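Local atomic coordinates of ASCH domain (Vibrio cholerae TMA 21, PDB entry 3S9X), a protein that is of unknown function but carries an ASCH domain, whose PUA-like fold suggests a possible role in binding RNA. Residues 82-85 with 89-92; 1-6 with 13-18. All coordinates share one frame; numbering follows the deposited sequence.

Interaction 1. Residues 82-85 with 89-92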
loop_
_atom_site.group_PDB
_atom_site.type_symbol
_atom_site.label_atom_id
_atom_site.label_comp_id
_atom_site.label_asym_id
_atom_site.label_seq_id
_atom_site.Cartn_x
_atom_site.Cartn_y
_atom_site.Cartn_z
ATOM N N VAL A 82 4.031 7.947 -1.064
ATOM C CA VAL A 82 2.930 7.908 -0.055
ATOM C C VAL A 82 2.566 9.328 0.259
ATOM O O VAL A 82 3.374 10.064 0.813
ATOM C CB VAL A 82 3.336 7.111 1.187
ATOM C CG1 VAL A 82 2.183 7.107 2.226
ATOM C CG2 VAL A 82 3.850 5.714 0.811
ATOM N N THR A 83 1.370 9.740 -0.138
ATOM C CA THR A 83 0.889 11.072 0.184
ATOM C C THR A 83 -0.103 11.007 1.353
ATOM O O THR A 83 -0.610 9.918 1.712
ATOM C CB THR A 83 0.200 11.725 -1.002
ATOM O OG1 THR A 83 -1.081 11.177 -1.218
ATOM C CG2 THR A 83 1.028 11.610 -2.317
ATOM N N ASN A 84 -0.370 12.164 1.925
ATOM C CA ASN A 84 -1.500 12.290 2.777
ATOM C C ASN A 84 -2.768 12.457 1.966
ATOM O O ASN A 84 -2.779 12.356 0.748
ATOM C CB ASN A 84 -1.269 13.376 3.845
ATOM C CG ASN A 84 -1.297 14.792 3.303
ATOM O OD1 ASN A 84 -1.655 15.020 2.133
ATOM N ND2 ASN A 84 -0.862 15.726 4.154
ATOM N N TRP A 85 -3.899 12.647 2.651
ATOM C CA TRP A 85 -5.179 12.765 1.986
ATOM C C TRP A 85 -5.206 13.820 0.898
ATOM O O TRP A 85 -5.915 13.631 -0.090
ATOM C CB TRP A 85 -6.246 13.031 3.067
ATOM C CG TRP A 85 -7.667 13.175 2.599
ATOM C CD1 TRP A 85 -8.369 14.324 2.536
ATOM C CD2 TRP A 85 -8.558 12.148 2.158
ATOM N NE1 TRP A 85 -9.690 14.074 2.146
ATOM C CE2 TRP A 85 -9.807 12.734 1.917
ATOM C CE3 TRP A 85 -8.415 10.748 1.989
ATOM C CZ2 TRP A 85 -10.895 12.020 1.489
ATOM C CZ3 TRP A 85 -9.561 10.028 1.567
ATOM C CH2 TRP A 85 -10.775 10.676 1.379
ATOM N N PRO A 89 3.248 14.880 -0.493
ATOM C CA PRO A 89 4.166 13.695 -0.289
ATOM C C PRO A 89 4.661 13.616 1.155
ATOM O O PRO A 89 5.133 14.662 1.669
ATOM C CB PRO A 89 5.271 13.946 -1.296
ATOM C CG PRO A 89 4.626 14.794 -2.391
ATOM C CD PRO A 89 3.704 15.748 -1.592
ATOM N N ILE A 90 4.575 12.422 1.739
ATOM C CA ILE A 90 5.067 12.238 3.117
ATOM C C ILE A 90 6.349 11.348 3.078
ATOM O O ILE A 90 7.336 11.644 3.741
ATOM C CB ILE A 90 3.991 11.562 3.956
ATOM C CG1 ILE A 90 2.702 12.460 4.059
ATOM C CG2 ILE A 90 4.574 11.171 5.343
ATOM C CD1 ILE A 90 2.947 13.851 4.547
ATOM N N CYS A 91 6.339 10.272 2.306
ATOM C CA CYS A 91 7.502 9.393 2.209
ATOM C C CYS A 91 7.376 8.587 0.900
ATOM O O CYS A 91 6.405 8.672 0.208
ATOM C CB CYS A 91 7.667 8.532 3.442
ATOM S SG CYS A 91 6.355 7.349 3.709
ATOM N N ILE A 92 8.442 7.837 0.614
ATOM C CA ILE A 92 8.440 6.945 -0.519
ATOM C C ILE A 92 8.724 5.520 0.028
ATOM O O ILE A 92 9.693 5.358 0.787
ATOM C CB ILE A 92 9.469 7.314 -1.628
ATOM C CG1 ILE A 92 9.268 8.763 -2.032
ATOM C CG2 ILE A 92 9.364 6.369 -2.832
ATOM C CD1 ILE A 92 10.197 9.293 -3.115
#

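Interaction 2. Residues 1-6 with 13-18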
loop_
_atom_site.group_PDB
_atom_site.type_symbol
_atom_site.label_atom_id
_atom_site.label_comp_id
_atom_site.label_asym_id
_atom_site.label_seq_id
_atom_site.Cartn_x
_atom_site.Cartn_y
_atom_site.Cartn_z
ATOM N N LEU A 1 11.017 9.150 -18.204
ATOM C CA LEU A 1 10.219 8.316 -19.145
ATOM C C LEU A 1 9.143 7.498 -18.490
ATOM O O LEU A 1 8.173 7.091 -19.123
ATOM C CB LEU A 1 11.146 7.300 -19.871
ATOM C CG LEU A 1 12.157 7.943 -20.777
ATOM C CD1 LEU A 1 12.866 6.984 -21.526
ATOM C CD2 LEU A 1 11.462 8.841 -21.870
ATOM N N TYR A 2 9.322 7.144 -17.203
ATOM C CA TYR A 2 8.365 6.224 -16.520
ATOM C C TYR A 2 7.240 6.808 -15.763
ATOM O O TYR A 2 6.263 6.071 -15.427
ATOM C CB TYR A 2 9.145 5.327 -15.530
ATOM C CG TYR A 2 10.098 4.326 -16.171
ATOM C CD1 TYR A 2 9.612 3.119 -16.595
ATOM C CD2 TYR A 2 11.436 4.572 -16.337
ATOM C CE1 TYR A 2 10.440 2.128 -17.122
ATOM C CE2 TYR A 2 12.255 3.598 -16.945
ATOM C CZ TYR A 2 11.760 2.384 -17.320
ATOM O OH TYR A 2 12.542 1.430 -17.865
ATOM N N PHE A 3 7.313 8.098 -15.495
ATOM C CA PHE A 3 6.276 8.704 -14.667
ATOM C C PHE A 3 5.935 10.147 -15.029
ATOM O O PHE A 3 5.652 11.016 -14.184
ATOM C CB PHE A 3 6.539 8.559 -13.157
ATOM C CG PHE A 3 7.866 9.074 -12.723
ATOM C CD1 PHE A 3 8.918 8.232 -12.609
ATOM C CD2 PHE A 3 8.018 10.381 -12.313
ATOM C CE1 PHE A 3 10.145 8.665 -12.144
ATOM C CE2 PHE A 3 9.243 10.824 -11.807
ATOM C CZ PHE A 3 10.342 9.969 -11.775
ATOM N N GLN A 4 5.905 10.435 -16.332
ATOM C CA GLN A 4 5.637 11.790 -16.782
ATOM C C GLN A 4 4.321 12.335 -16.357
ATOM O O GLN A 4 4.213 13.577 -16.161
ATOM C CB GLN A 4 5.785 11.803 -18.318
ATOM C CG GLN A 4 7.296 11.694 -18.760
ATOM C CD GLN A 4 7.494 11.819 -20.237
ATOM O OE1 GLN A 4 6.555 12.205 -20.961
ATOM N NE2 GLN A 4 8.702 11.487 -20.718
ATOM N N GLY A 5 3.306 11.472 -16.225
ATOM C CA GLY A 5 1.993 11.901 -15.818
ATOM C C GLY A 5 1.694 11.991 -14.329
ATOM O O GLY A 5 0.603 12.422 -13.959
HETATM N N MSE A 6 2.689 11.694 -13.485
HETATM C CA MSE A 6 2.467 11.715 -12.038
HETATM C C MSE A 6 2.175 13.182 -11.664
HETATM O O MSE A 6 2.772 14.134 -12.103
HETATM C CB MSE A 6 3.731 11.167 -11.359
HETATM C CG MSE A 6 3.584 11.100 -9.843
HETATM SE SE MSE A 6 5.148 10.351 -8.994
HETATM C CE MSE A 6 4.749 8.481 -9.478
ATOM N N PHE A 13 9.033 15.038 -5.704
ATOM C CA PHE A 13 9.538 14.323 -4.529
ATOM C C PHE A 13 10.254 13.070 -4.963
ATOM O O PHE A 13 11.340 12.730 -4.452
ATOM C CB PHE A 13 8.369 14.009 -3.591
ATOM C CG PHE A 13 8.717 13.627 -2.167
ATOM C CD1 PHE A 13 9.210 14.596 -1.305
ATOM C CD2 PHE A 13 8.429 12.396 -1.689
ATOM C CE1 PHE A 13 9.383 14.291 0.033
ATOM C CE2 PHE A 13 8.580 12.111 -0.342
ATOM C CZ PHE A 13 9.079 13.041 0.511
ATOM N N LEU A 14 9.631 12.319 -5.878
ATOM C CA LEU A 14 10.238 11.109 -6.414
ATOM C C LEU A 14 11.568 11.407 -7.120
ATOM O O LEU A 14 12.533 10.679 -6.937
ATOM C CB LEU A 14 9.289 10.470 -7.384
ATOM C CG LEU A 14 9.692 9.146 -8.072
ATOM C CD1 LEU A 14 10.228 8.039 -7.119
ATOM C CD2 LEU A 14 8.530 8.608 -8.953
ATOM N N GLU A 15 11.597 12.521 -7.866
ATOM C CA GLU A 15 12.859 12.907 -8.523
ATOM C C GLU A 15 13.919 13.228 -7.507
ATOM O O GLU A 15 15.104 12.952 -7.737
ATOM C CB GLU A 15 12.683 14.035 -9.518
ATOM C CG GLU A 15 11.926 13.663 -10.710
ATOM C CD GLU A 15 12.709 12.812 -11.786
ATOM O OE1 GLU A 15 12.239 12.871 -12.982
ATOM O OE2 GLU A 15 13.732 12.063 -11.458
ATOM N N GLN A 16 13.542 13.795 -6.336
ATOM C CA GLN A 16 14.520 14.025 -5.287
ATOM C C GLN A 16 15.107 12.717 -4.823
ATOM O O GLN A 16 16.339 12.609 -4.623
ATOM C CB GLN A 16 13.941 14.833 -4.118
ATOM C CG GLN A 16 13.639 16.255 -4.442
ATOM C CD GLN A 16 13.145 17.076 -3.339
ATOM O OE1 GLN A 16 13.684 18.196 -3.026
ATOM N NE2 GLN A 16 12.108 16.619 -2.755
ATOM N N TYR A 17 14.272 11.715 -4.580
ATOM C CA TYR A 17 14.806 10.423 -4.156
ATOM C C TYR A 17 15.768 9.871 -5.241
ATOM O O TYR A 17 16.817 9.402 -4.924
ATOM C CB TYR A 17 13.679 9.436 -3.892
ATOM C CG TYR A 17 14.178 8.021 -3.709
ATOM C CD1 TYR A 17 15.138 7.715 -2.760
ATOM C CD2 TYR A 17 13.771 6.995 -4.587
ATOM C CE1 TYR A 17 15.648 6.434 -2.628
ATOM C CE2 TYR A 17 14.290 5.702 -4.424
ATOM C CZ TYR A 17 15.223 5.410 -3.432
ATOM O OH TYR A 17 15.783 4.170 -3.280
ATOM N N LEU A 18 15.290 9.810 -6.472
ATOM C CA LEU A 18 16.143 9.230 -7.530
ATOM C C LEU A 18 17.458 9.920 -7.689
ATOM O O LEU A 18 18.467 9.265 -7.911
ATOM C CB LEU A 18 15.357 9.136 -8.788
ATOM C CG LEU A 18 14.074 8.270 -8.767
ATOM C CD1 LEU A 18 13.273 8.364 -10.147
ATOM C CD2 LEU A 18 14.430 6.769 -8.496
#

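Interaction 1. Residues 82-85 with 89-92
Val-82 meets Ile-90 and Cys-91 backbone to backbone in the close part of this contact. Its carbonyl oxygen accepts two N-H groups of the facing strand: Ile-90 N at 2.8 Å from Val-82 O, and Cys-91 N, a weak bond at 3.3 Å to the same Val-82 O. Val-82 N in turn donates to Cys-91 O at 2.8 Å. Two residues therefore oppose one; Ile-90 has the near-helical psi (-44°) of the first bulge position, which lets both N-H groups reach the one oxygen. The side chains of Val-82 and Cys-91 leave on the same face of the sheet, where both are buried; with chi1 65°, Cys-91 SG sits between its own N and carbonyl carbon and lies 3.9 Å from Val-82 CB. Helix 41-52 packs over this face, with Ala-48 against Val-82 and Ile-51 against Cys-91.

Toward the turn the fit slackens. Thr-83 and Pro-89 form a non-hydrogen-bonded pair with CA atoms 4.2 Å apart, but their side chains diverge. At the partly exposed end, Ile-90 CG1 lies alongside Asn-84, 3.8 Å from Asn-84 N and 4.1 Å from Asn-84 CB. The amide of Asn-84 looks to the turn instead, OD1 accepting the backbone N-H of Lys-88. Thr-83 OG1 donates to Asn-84 O at 2.9 Å, in the carbonyl plane and on a lone pair, pinning the chain as it leaves the strand. Paired this way, the two strands make an antiparallel beta hairpin with a classic beta bulge beside its turn.

Interaction 2. Residues 1-6 with 13-18
Apolar packing of Leu-14 and Leu-18 around the ring of Phe-3 dominates this contact. Residues 1-5 read Leu-Tyr-Phe-Gln-Gly, probably part of an uncut TEV-type protease site from the expression tag, which would make Phe-3 a tag residue. Leu-14 reaches out from helix 8-19 and sets its CD2 methyl over one face of the ring, a CH-pi contact 3.5 Å from the centroid and only 6° off the ring normal, so that all six ring carbons of Phe-3 are at similar distances from it. Leu-18, one helical turn on, brings its CD1 to the ring edge near the plane, 3.7 Å from Phe-3 CZ. One leucine thus covers a face and the other an edge, while Phe-32 on strand 32-35 meets the same ring at an inclined angle.

The selenium of selenomethionine Met-6 adds a second apolar contact. Its chain runs extended from the backbone and bends at the end (chi3 -76°), which leaves both SE and CE 3.8 Å from Leu-14 CD2; the two side chains cross at about a right angle.

Polar groups play a lesser part. The exposed Glu-15 folds its carboxylate back toward Phe-3, OE1 standing 3.7 Å from Phe-3 CZ with the carboxylate and ring planes 58° apart. Within residues 1-6, a type I turn is closed by Met-6 N donating to Phe-3 O at 3.1 Å, and Gln-11 NE2 ties the carbonyls of Gln-4 and Met-6 to the helix. Between 1-6 and 13-18 themselves no hydrogen bond forms; dispersion and shape fit join them, and a contact resting on Phe-3 probably says little about the native protein.

Interaction 2 closes before interaction 1 opens along the chain, and their centres lie about 14 Å apart on the same side of the molecule's centre. Helix 8-19 joins them: one side of it receives the N-terminal tail, while Phe-13, Leu-14 and Tyr-17 rest on the hairpin of strands 79-83 and 89-102. Direct packing links the two, with Pro-89 CB 3.5 Å from Phe-13 CD2 and Ile-92 CD1 3.6 Å from Tyr-17 CB. The hairpin belongs to the five-stranded mixed sheet, clasped here between helix 8-19 and helix 41-52. Interaction 1 pairs two neighbouring strands of the sheet, whereas interaction 2 is a surface contact made largely by a probable tag residue.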